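Local coordinates for RimK domain protein ATP-grasp (Sphaerobacter thermophilus, PDB 5I47) that probably acts as an ATP-binding ligase of the RimK-like ATP-grasp family, perhaps joining an amino acid to a carboxylate in lysine biosynthesis or ribosomal S6 modification, at residues R97-L101 against A102-V106; G269-A272 against D273-G277. One frame throughout, in Å; residues are numbered along the deposited sequence. Where two conformers were deposited one is given.

Contact 1 of 2, residues R97-L101 against A102-V106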
loop_
_atom_site.group_PDB
_atom_site.type_symbol
_atom_site.label_atom_id
_atom_site.label_comp_id
_atom_site.label_asym_id
_atom_site.label_seq_id
_atom_site.Cartn_x
_atom_site.Cartn_y
_atom_site.Cartn_z
ATOM N N ARG B 97 -3.501 12.639 4.320
ATOM C CA ARG B 97 -4.663 12.693 5.200
ATOM C C ARG B 97 -4.251 12.916 6.651
ATOM O O ARG B 97 -4.971 13.586 7.401
ATOM C CB ARG B 97 -5.496 11.416 5.058
ATOM C CG ARG B 97 -6.801 11.400 5.871
ATOM C CD ARG B 97 -7.720 12.592 5.564
ATOM N NE ARG B 97 -9.008 12.477 6.250
ATOM C CZ ARG B 97 -9.888 13.468 6.370
ATOM N NH1 ARG B 97 -11.034 13.272 7.014
ATOM N NH2 ARG B 97 -9.621 14.660 5.857
ATOM N N HIS B 98 -3.090 12.392 7.056
ATOM C CA HIS B 98 -2.631 12.578 8.429
ATOM C C HIS B 98 -2.264 14.029 8.706
ATOM O O HIS B 98 -2.605 14.569 9.765
ATOM C CB HIS B 98 -1.438 11.663 8.700
ATOM C CG HIS B 98 -1.179 11.421 10.154
ATOM N ND1 HIS B 98 -0.458 12.296 10.939
ATOM C CD2 HIS B 98 -1.548 10.401 10.967
ATOM C CE1 HIS B 98 -0.393 11.826 12.172
ATOM N NE2 HIS B 98 -1.047 10.677 12.216
ATOM N N LEU B 99 -1.566 14.678 7.768
ATOM C CA LEU B 99 -1.196 16.079 7.953
ATOM C C LEU B 99 -2.424 16.982 7.942
ATOM O O LEU B 99 -2.497 17.950 8.707
ATOM C CB LEU B 99 -0.202 16.503 6.870
ATOM C CG LEU B 99 1.146 15.778 6.902
ATOM C CD1 LEU B 99 1.959 16.107 5.668
ATOM C CD2 LEU B 99 1.932 16.121 8.169
ATOM N N ILE B 100 -3.402 16.680 7.085
ATOM C CA ILE B 100 -4.636 17.461 7.053
ATOM C C ILE B 100 -5.362 17.367 8.389
ATOM O O ILE B 100 -5.773 18.381 8.965
ATOM C CB ILE B 100 -5.531 17.000 5.889
ATOM C CG1 ILE B 100 -4.896 17.376 4.545
ATOM C CG2 ILE B 100 -6.933 17.582 6.023
ATOM C CD1 ILE B 100 -5.740 17.011 3.349
ATOM N N LEU B 101 -5.537 16.146 8.904
ATOM C CA LEU B 101 -6.199 15.975 10.194
ATOM C C LEU B 101 -5.418 16.621 11.332
ATOM O O LEU B 101 -6.014 16.974 12.352
ATOM C CB LEU B 101 -6.417 14.489 10.487
ATOM C CG LEU B 101 -7.530 13.817 9.685
ATOM C CD1 LEU B 101 -7.465 12.318 9.842
ATOM C CD2 LEU B 101 -8.889 14.336 10.122
ATOM N N ALA B 102 -4.104 16.782 11.182
ATOM C CA ALA B 102 -3.268 17.448 12.173
ATOM C C ALA B 102 -3.212 18.957 11.990
ATOM O O ALA B 102 -2.481 19.624 12.727
ATOM C CB ALA B 102 -1.846 16.880 12.131
ATOM N N ASP B 103 -3.955 19.501 11.024
ATOM C CA ASP B 103 -3.980 20.939 10.740
ATOM C C ASP B 103 -2.590 21.468 10.390
ATOM O O ASP B 103 -2.214 22.580 10.766
ATOM C CB ASP B 103 -4.579 21.725 11.907
ATOM C CG ASP B 103 -5.052 23.102 11.497
ATOM O OD1 ASP B 103 -5.531 23.253 10.354
ATOM O OD2 ASP B 103 -4.940 24.034 12.320
ATOM N N ILE B 104 -1.822 20.674 9.662
ATOM C CA ILE B 104 -0.501 21.070 9.179
ATOM C C ILE B 104 -0.631 21.467 7.712
ATOM O O ILE B 104 -1.202 20.697 6.927
ATOM C CB ILE B 104 0.534 19.945 9.358
ATOM C CG1 ILE B 104 0.806 19.725 10.850
ATOM C CG2 ILE B 104 1.822 20.274 8.615
ATOM C CD1 ILE B 104 1.847 18.670 11.141
ATOM N N PRO B 105 -0.139 22.640 7.310
ATOM C CA PRO B 105 -0.368 23.109 5.936
ATOM C C PRO B 105 0.331 22.231 4.907
ATOM O O PRO B 105 1.500 21.871 5.061
ATOM C CB PRO B 105 0.208 24.530 5.947
ATOM C CG PRO B 105 1.180 24.533 7.081
ATOM C CD PRO B 105 0.591 23.630 8.117
ATOM N N VAL B 106 -0.407 21.892 3.856
ATOM C CA VAL B 106 0.097 21.121 2.719
ATOM C C VAL B 106 -0.411 21.774 1.441
ATOM O O VAL B 106 -1.391 22.528 1.465
ATOM C CB VAL B 106 -0.353 19.645 2.782
ATOM C CG1 VAL B 106 0.327 18.931 3.938
ATOM C CG2 VAL B 106 -1.861 19.551 2.920
#
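Leu99 and Ile104 close the C-terminal end of helix 92-101 in a Schellman motif, their side chains meeting beside the bond that joins their backbones. Ile104 N reaches back to Leu99 O at 3.0 Å with a nearly straight N-H (168°), and Asp103 N binds Ile100 O at 3.0 Å, coming from above the carbonyl plane. Asp103 makes the turn possible with its positive phi of 59°. Ala102 N still keeps the helical bond to His98 O, while its second one, to Leu99 O, is weak.

Leu99 supplies the apolar part. Its CB lies against Val106 CG1; CG stands anti to the carbonyl carbon (chi1 -64°), and from there the two methyls part. CD1 goes on along Val106 CG1 at 3.7 Å, whereas CD2 turns to Ile104 and packs on CD1 of that residue at 3.9 Å. Val248 of strand 246-253 touches both Leu99 and Ile104, and Ile226 of helix 216-230 also covers Ile104, so the cap packs against strand 246-253 and helix 216-230 of the ATP-grasp domain. Val106 folds back against the last turn: one methyl rests on Leu99, and the Val106 and Ile100 side chains cross at about a right angle, Val106 CG2 meeting Ile100 CG1 at 4.1 Å.

Contact 2 of 2, residues G269-A272 against D273-G277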
loop_
_atom_site.group_PDB
_atom_site.type_symbol
_atom_site.label_atom_id
_atom_site.label_comp_id
_atom_site.label_asym_id
_atom_site.label_seq_id
_atom_site.Cartn_x
_atom_site.Cartn_y
_atom_site.Cartn_z
ATOM N N GLY B 269 24.813 9.876 16.681
ATOM C CA GLY B 269 24.666 9.605 18.102
ATOM C C GLY B 269 23.222 9.673 18.557
ATOM O O GLY B 269 22.758 8.815 19.312
HETATM N N MSE B 270 22.492 10.683 18.099
HETATM C CA MSE B 270 21.081 10.834 18.432
HETATM C C MSE B 270 20.258 9.651 17.934
HETATM O O MSE B 270 19.360 9.173 18.625
HETATM C CB MSE B 270 20.537 12.130 17.841
HETATM C CG MSE B 270 21.280 13.366 18.295
HETATM SE SE MSE B 270 20.697 14.954 17.334
HETATM C CE MSE B 270 18.820 14.967 17.891
ATOM N N ILE B 271 20.572 9.191 16.722
ATOM C CA ILE B 271 19.868 8.046 16.152
ATOM C C ILE B 271 20.156 6.790 16.963
ATOM O O ILE B 271 19.245 6.019 17.287
ATOM C CB ILE B 271 20.248 7.868 14.672
ATOM C CG1 ILE B 271 19.736 9.054 13.853
ATOM C CG2 ILE B 271 19.699 6.561 14.128
ATOM C CD1 ILE B 271 19.925 8.898 12.370
ATOM N N ALA B 272 21.426 6.570 17.313
ATOM C CA ALA B 272 21.776 5.415 18.135
ATOM C C ALA B 272 21.102 5.476 19.497
ATOM O O ALA B 272 20.721 4.435 20.047
ATOM C CB ALA B 272 23.292 5.325 18.295
ATOM N N ASP B 273 20.946 6.679 20.057
ATOM C CA ASP B 273 20.211 6.822 21.309
ATOM C C ASP B 273 18.734 6.506 21.118
ATOM O O ASP B 273 18.127 5.820 21.945
ATOM C CB ASP B 273 20.385 8.235 21.871
ATOM C CG ASP B 273 21.762 8.467 22.468
ATOM O OD1 ASP B 273 22.390 7.487 22.927
ATOM O OD2 ASP B 273 22.214 9.635 22.485
ATOM N N PHE B 274 18.138 6.996 20.028
ATOM C CA PHE B 274 16.722 6.743 19.790
ATOM C C PHE B 274 16.441 5.263 19.562
ATOM O O PHE B 274 15.349 4.788 19.889
ATOM C CB PHE B 274 16.238 7.573 18.599
ATOM C CG PHE B 274 14.772 7.417 18.306
ATOM C CD1 PHE B 274 13.818 7.954 19.158
ATOM C CD2 PHE B 274 14.345 6.738 17.174
ATOM C CE1 PHE B 274 12.470 7.808 18.891
ATOM C CE2 PHE B 274 12.996 6.593 16.900
ATOM C CZ PHE B 274 12.060 7.130 17.759
ATOM N N VAL B 275 17.408 4.518 19.024
ATOM C CA VAL B 275 17.179 3.110 18.709
ATOM C C VAL B 275 17.254 2.247 19.966
ATOM O O VAL B 275 16.487 1.291 20.120
ATOM C CB VAL B 275 18.179 2.646 17.631
ATOM C CG1 VAL B 275 18.141 1.138 17.471
ATOM C CG2 VAL B 275 17.876 3.319 16.300
ATOM N N LEU B 276 18.163 2.566 20.884
ATOM C CA LEU B 276 18.358 1.799 22.109
ATOM C C LEU B 276 17.855 2.619 23.289
ATOM O O LEU B 276 18.364 3.712 23.547
ATOM C CB LEU B 276 19.833 1.446 22.308
ATOM C CG LEU B 276 20.673 1.086 21.079
ATOM C CD1 LEU B 276 22.093 1.595 21.247
ATOM C CD2 LEU B 276 20.673 -0.413 20.846
ATOM N N GLY B 277 16.877 2.088 24.013
ATOM C CA GLY B 277 16.347 2.793 25.168
ATOM C C GLY B 277 15.565 1.913 26.121
ATOM O O GLY B 277 14.391 1.619 25.886
#
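The carboxylate of Asp273 lies with one face over the backbone carbonyl oxygen of Gly269, one helical turn back; Gly269 O sits almost straight beneath Asp273 CG, at 3.3 Å. Carboxylate OD2 and this carbonyl are both acceptors, so their closeness is no bond and is probably mildly unfavourable. The charge is met from outside the helix by Arg28, whose NE forms a salt bridge with OD1. With CG beside its own backbone N (chi1 -74°), the acid folds back along the turn. The second flat group, the ring of Phe274, takes the other course: its CB sits 3.5 Å from Met270 O, but CG extends anti to the backbone N (chi1 -178°) and carries the ring away from the preceding turn, where it touches Thr232.

Both residues belong to the last turn of the alpha helix 267-275. Its bonds are the usual i to i+4 ones: Asp273 N to Gly269 O, Phe274 N to Met270 O (a selenomethionine) and Val275 N to Ile271 O, each 2.9 Å. The last of the series, Leu276 N to Ala272 O, is longer at 3.3 Å, and Leu276 then leaves helical geometry. Ile271 and Val275, one turn apart, meet through their CG2 methyls and pack on helix 16-27 and strand 54-57 of the Rossmann-like part of the chain, while Met270 and Ile271 touch Ala186 of strand 180-187. Val275 CG2 also lies beside its own backbone N, 3.2 Å from Ile271 O. The Leu276 side chain turns back over the last carbonyls, CD1 coming within 3.4 Å of Ala272 O.

Both contacts are C-terminal helix ends, and they lie 28 Å apart between centres and about 14 Å between nearest atoms, without touching. The five-stranded antiparallel sheet relates them: contact 1 packs on one of its two outermost strands, 246-253, contact 2 on strand 180-187, with strand 235-241 between the two. Their other neighbours differ. Contact 2 joins this sheet to the Rossmann-like portion and meets no other protein chain, whereas in contact 1 Arg97 and Ile100 pack on Pro44 of the second subunit. A glycerol, probably from the crystallisation liquor, lies about 4 Å from the Ile100 side chain and is weakly hydrogen-bonded by Val106 O.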